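Local atomic coordinates of Old Yellow Enzyme (Pichia, PDB entry 6AGZ), a protein that binds flavin mononucleotide in a TIM barrel and, as an old yellow enzyme, probably catalyses the asymmetric reduction of enone compounds. Residues D167-N170 / A171-A175; R271-E275 / G276-A280. All coordinates share one frame; numbering follows the deposited sequence.

Contact 1 (D167-N170 / A171-A175); sequences DYVN and AAKNA
Asn170 and Asn174 show how two residues one turn apart on an alpha-helix can share a water, here on helix 158-179 of the TIM barrel. The backbone supplies four successive i to i+4 hydrogen bonds, beginning with Ala171 N to Asp167 O and ending with Asn174 N to Asn170 O, the last 2.9 Å long.

Apolar contacts lie on the other flanks. Val169 and Lys173 run side by side, CG1 of the valine 4.0 Å from CD of the lysine, before the lysine chain bends so that NZ bonds Gln177. Val169 and Ala172 also pack on helix 218-231, while Ala171 and Tyr168 face Leu111 of strand 106-112, which seats this helix against the barrel wall.

The polar pair completes the account. CG of Asn170 is anti to its own N (chi1 174°) and CG of Asn174 is anti to its carbonyl carbon (chi1 -70°), which brings the two amides together with planes 81° apart. Asn170 ND2 and Asn174 ND2 come within 3.5 Å of each other, donor against donor, and do not bond; ND2 of Asn174 also donates to the carbonyl of Ile84. One water accepts from both amides, 3.0 Å from Asn170 ND2 and 2.9 Å from Asn174 ND2.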
loop_
_atom_site.group_PDB
_atom_site.type_symbol
_atom_site.label_atom_id
_atom_site.label_comp_id
_atom_site.label_asym_id
_atom_site.label_seq_id
_atom_site.Cartn_x
_atom_site.Cartn_y
_atom_site.Cartn_z
ATOM N N ASP A 167 5.837 -20.310 23.007
ATOM C CA ASP A 167 5.618 -21.541 22.255
ATOM C C ASP A 167 6.165 -21.429 20.839
ATOM O O ASP A 167 6.733 -22.393 20.311
ATOM C CB ASP A 167 4.128 -21.885 22.224
ATOM C CG ASP A 167 3.599 -22.321 23.576
ATOM O OD1 ASP A 167 4.417 -22.612 24.473
ATOM O OD2 ASP A 167 2.361 -22.376 23.738
ATOM N N TYR A 168 5.993 -20.267 20.202
ATOM C CA TYR A 168 6.602 -20.054 18.892
ATOM C C TYR A 168 8.117 -20.192 18.963
ATOM O O TYR A 168 8.734 -20.809 18.085
ATOM C CB TYR A 168 6.221 -18.679 18.343
ATOM C CG TYR A 168 4.968 -18.661 17.498
ATOM C CD1 TYR A 168 3.784 -18.124 17.987
ATOM C CD2 TYR A 168 4.971 -19.171 16.205
ATOM C CE1 TYR A 168 2.637 -18.098 17.214
ATOM C CE2 TYR A 168 3.828 -19.151 15.424
ATOM C CZ TYR A 168 2.664 -18.613 15.934
ATOM O OH TYR A 168 1.525 -18.589 15.163
ATOM N N VAL A 169 8.735 -19.624 20.003
ATOM C CA VAL A 169 10.187 -19.726 20.144
ATOM C C VAL A 169 10.608 -21.183 20.302
ATOM O O VAL A 169 11.553 -21.652 19.653
ATOM C CB VAL A 169 10.675 -18.866 21.323
ATOM C CG1 VAL A 169 12.164 -19.079 21.555
ATOM C CG2 VAL A 169 10.377 -17.401 21.063
ATOM N N ASN A 170 9.907 -21.922 21.166
ATOM C CA ASN A 170 10.261 -23.319 21.407
ATOM C C ASN A 170 10.099 -24.162 20.147
ATOM O O ASN A 170 10.957 -24.998 19.835
ATOM C CB ASN A 170 9.413 -23.881 22.547
ATOM C CG ASN A 170 9.623 -25.369 22.753
ATOM O OD1 ASN A 170 10.687 -25.803 23.194
ATOM N ND2 ASN A 170 8.602 -26.159 22.439
ATOM N N ALA A 171 9.006 -23.955 19.408
ATOM C CA ALA A 171 8.794 -24.716 18.179
ATOM C C ALA A 171 9.841 -24.371 17.128
ATOM O O ALA A 171 10.319 -25.255 16.406
ATOM C CB ALA A 171 7.388 -24.463 17.640
ATOM N N ALA A 172 10.210 -23.091 17.026
ATOM C CA ALA A 172 11.242 -22.695 16.074
ATOM C C ALA A 172 12.585 -23.325 16.423
ATOM O O ALA A 172 13.319 -23.775 15.533
ATOM C CB ALA A 172 11.356 -21.172 16.024
ATOM N N LYS A 173 12.925 -23.365 17.714
ATOM C CA LYS A 173 14.173 -24.003 18.125
ATOM C C LYS A 173 14.146 -25.500 17.846
ATOM O O LYS A 173 15.145 -26.068 17.384
ATOM C CB LYS A 173 14.439 -23.733 19.606
ATOM C CG LYS A 173 14.859 -22.303 19.906
ATOM C CD LYS A 173 14.855 -22.025 21.401
ATOM C CE LYS A 173 15.878 -22.878 22.135
ATOM N NZ LYS A 173 17.276 -22.537 21.750
ATOM N N ASN A 174 13.016 -26.159 18.119
ATOM C CA ASN A 174 12.896 -27.580 17.801
ATOM C C ASN A 174 13.072 -27.830 16.309
ATOM O O ASN A 174 13.752 -28.782 15.907
ATOM C CB ASN A 174 11.544 -28.118 18.270
ATOM C CG ASN A 174 11.437 -28.203 19.777
ATOM O OD1 ASN A 174 12.441 -28.145 20.487
ATOM N ND2 ASN A 174 10.216 -28.348 20.276
ATOM N N ALA A 175 12.467 -26.986 15.473
ATOM C CA ALA A 175 12.550 -27.182 14.030
ATOM C C ALA A 175 13.969 -26.956 13.521
ATOM O O ALA A 175 14.554 -27.824 12.861
ATOM C CB ALA A 175 11.566 -26.250 13.319
HETATM O O HOH W 1 9.144 -29.087 22.874
#

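Contact 2 (R271-E275 / G276-A280); sequences RRAKE and GKRLA
Ala273 and Arg278 meet where helix 258-274 ends in a Schellman motif, a classic way of stopping a helix and turning the chain. The methyl of Ala273 sits over the centre of one face of the Arg278 guanidinium, with CB 3.3 Å from CZ. Arg278 reaches this place by folding back: its chain bends at chi2 (81°) and chi3 (66°), which lays the flat group across the last turn of the helix.

Two backbone bonds define the motif. Lys277 N donates to Arg272 O at 2.8 Å, the 6-to-1 bond, and Gly276 N donates to Ala273 O at 3.0 Å, approaching from well above the carbonyl plane. Gly276 occupies the C-prime position with positive phi (87°), where a beta carbon would collide with the carbonyl oxygen of Glu275. The reversal also sets Lys277 O beside the helix, 3.3 Å from Ala273 CA in a CA-H...O contact, and brings the outer part of the Lys277 chain near Arg272, with CE of Lys277 4.2 Å from CG of Arg272.

Further out, charged partners fix the arginines. Arg278 NH1 forms a salt bridge with Glu270, and its guanidinium makes a cation-pi contact with Trp309. Arg272 bridges Asp225 and Glu268; Asp225 is also a long, weak ion partner of Lys277, and this shared acid probably eases the proximity of the two like charges. From the last turn to the first residue beyond it, Arg271 NH1 and Glu275 OE2 form a salt bridge with a weak hydrogen bond at 3.2 Å.

Arg272, Lys277 and Leu279 all lean on helix 218-231, Leu279 also touches Val236 and Val238 of strand 236-240, and the chain then enters barrel strand 281-285 beside it.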
loop_
_atom_site.group_PDB
_atom_site.type_symbol
_atom_site.label_atom_id
_atom_site.label_comp_id
_atom_site.label_asym_id
_atom_site.label_seq_id
_atom_site.Cartn_x
_atom_site.Cartn_y
_atom_site.Cartn_z
ATOM N N ARG A 271 12.295 -2.889 7.380
ATOM C CA ARG A 271 13.103 -2.107 8.313
ATOM C C ARG A 271 14.029 -3.006 9.119
ATOM O O ARG A 271 15.210 -2.683 9.308
ATOM C CB ARG A 271 12.203 -1.290 9.241
ATOM C CG ARG A 271 12.955 -0.562 10.350
ATOM C CD ARG A 271 12.074 0.458 11.062
ATOM N NE ARG A 271 11.141 -0.166 11.997
ATOM C CZ ARG A 271 11.461 -0.561 13.225
ATOM N NH1 ARG A 271 12.698 -0.403 13.677
ATOM N NH2 ARG A 271 10.544 -1.117 14.004
ATOM N N ARG A 272 13.510 -4.137 9.603
ATOM C CA ARG A 272 14.367 -5.106 10.277
ATOM C C ARG A 272 15.476 -5.592 9.355
ATOM O O ARG A 272 16.616 -5.789 9.793
ATOM C CB ARG A 272 13.530 -6.281 10.783
ATOM C CG ARG A 272 12.740 -5.958 12.035
ATOM C CD ARG A 272 11.519 -6.847 12.180
ATOM N NE ARG A 272 10.847 -6.620 13.456
ATOM C CZ ARG A 272 10.036 -5.596 13.701
ATOM N NH1 ARG A 272 9.791 -4.698 12.756
ATOM N NH2 ARG A 272 9.469 -5.467 14.892
ATOM N N ALA A 273 15.163 -5.783 8.071
ATOM C CA ALA A 273 16.200 -6.147 7.111
ATOM C C ALA A 273 17.234 -5.036 6.968
ATOM O O ALA A 273 18.435 -5.305 6.856
ATOM C CB ALA A 273 15.566 -6.473 5.761
ATOM N N LYS A 274 16.783 -3.778 6.973
ATOM C CA LYS A 274 17.698 -2.647 6.901
ATOM C C LYS A 274 18.552 -2.521 8.152
ATOM O O LYS A 274 19.619 -1.900 8.096
ATOM C CB LYS A 274 16.923 -1.348 6.674
ATOM C CG LYS A 274 16.343 -1.202 5.278
ATOM C CD LYS A 274 15.546 0.086 5.150
ATOM C CE LYS A 274 15.091 0.318 3.719
ATOM N NZ LYS A 274 14.239 1.535 3.604
ATOM N N GLU A 275 18.107 -3.082 9.275
ATOM C CA GLU A 275 18.913 -3.138 10.485
ATOM C C GLU A 275 19.698 -4.441 10.598
ATOM O O GLU A 275 20.170 -4.781 11.689
ATOM C CB GLU A 275 18.029 -2.931 11.716
ATOM C CG GLU A 275 17.474 -1.521 11.823
ATOM C CD GLU A 275 16.390 -1.393 12.872
ATOM O OE1 GLU A 275 16.076 -2.406 13.532
ATOM O OE2 GLU A 275 15.854 -0.277 13.037
ATOM N N GLY A 276 19.848 -5.167 9.495
ATOM C CA GLY A 276 20.675 -6.355 9.467
ATOM C C GLY A 276 19.998 -7.641 9.872
ATOM O O GLY A 276 20.693 -8.611 10.196
ATOM N N LYS A 277 18.665 -7.692 9.861
ATOM C CA LYS A 277 17.922 -8.926 10.128
ATOM C C LYS A 277 16.960 -9.132 8.964
ATOM O O LYS A 277 15.782 -8.770 9.034
ATOM C CB LYS A 277 17.199 -8.863 11.471
ATOM C CG LYS A 277 18.099 -8.499 12.641
ATOM C CD LYS A 277 17.347 -8.576 13.956
ATOM C CE LYS A 277 16.073 -7.752 13.910
ATOM N NZ LYS A 277 14.977 -8.387 14.690
ATOM N N ARG A 278 17.471 -9.736 7.895
ATOM C CA ARG A 278 16.716 -9.966 6.671
ATOM C C ARG A 278 16.145 -11.377 6.702
ATOM O O ARG A 278 16.899 -12.351 6.816
ATOM C CB ARG A 278 17.607 -9.769 5.443
ATOM C CG ARG A 278 17.042 -10.337 4.147
ATOM C CD ARG A 278 16.028 -9.403 3.503
ATOM N NE ARG A 278 16.642 -8.161 3.041
ATOM C CZ ARG A 278 15.967 -7.142 2.517
ATOM N NH1 ARG A 278 14.649 -7.211 2.391
ATOM N NH2 ARG A 278 16.609 -6.050 2.128
ATOM N N LEU A 279 14.821 -11.485 6.611
ATOM C CA LEU A 279 14.181 -12.791 6.583
ATOM C C LEU A 279 14.668 -13.598 5.386
ATOM O O LEU A 279 15.093 -13.046 4.367
ATOM C CB LEU A 279 12.658 -12.648 6.528
ATOM C CG LEU A 279 11.948 -12.004 7.720
ATOM C CD1 LEU A 279 10.437 -12.048 7.527
ATOM C CD2 LEU A 279 12.345 -12.690 9.017
ATOM N N ALA A 280 14.613 -14.925 5.523
ATOM C CA ALA A 280 14.969 -15.795 4.408
ATOM C C ALA A 280 14.083 -15.515 3.201
ATOM O O ALA A 280 14.573 -15.383 2.074
ATOM C CB ALA A 280 14.866 -17.261 4.831
#

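How the contacts relate
Contact 1 and contact 2 illustrate two local solutions within one eight-stranded TIM barrel: the middle of a helix and its C-terminal end. They come in series along the chain, 167-175 before 271-280, with centres 20 Å apart and nearest atoms about 11 Å apart, so they do not touch. Helix 158-179 precedes strand 183-187, and helix 258-274 precedes strand 281-285. Between them runs helix 218-231, which both contacts pack against, followed by strand 236-240. Contact 1 lies nearer the core, the Tyr168 side chain about 12 Å from the flavin mononucleotide, whereas contact 2 is at the surface, where Arg271 packs on Glu255 of the second subunit.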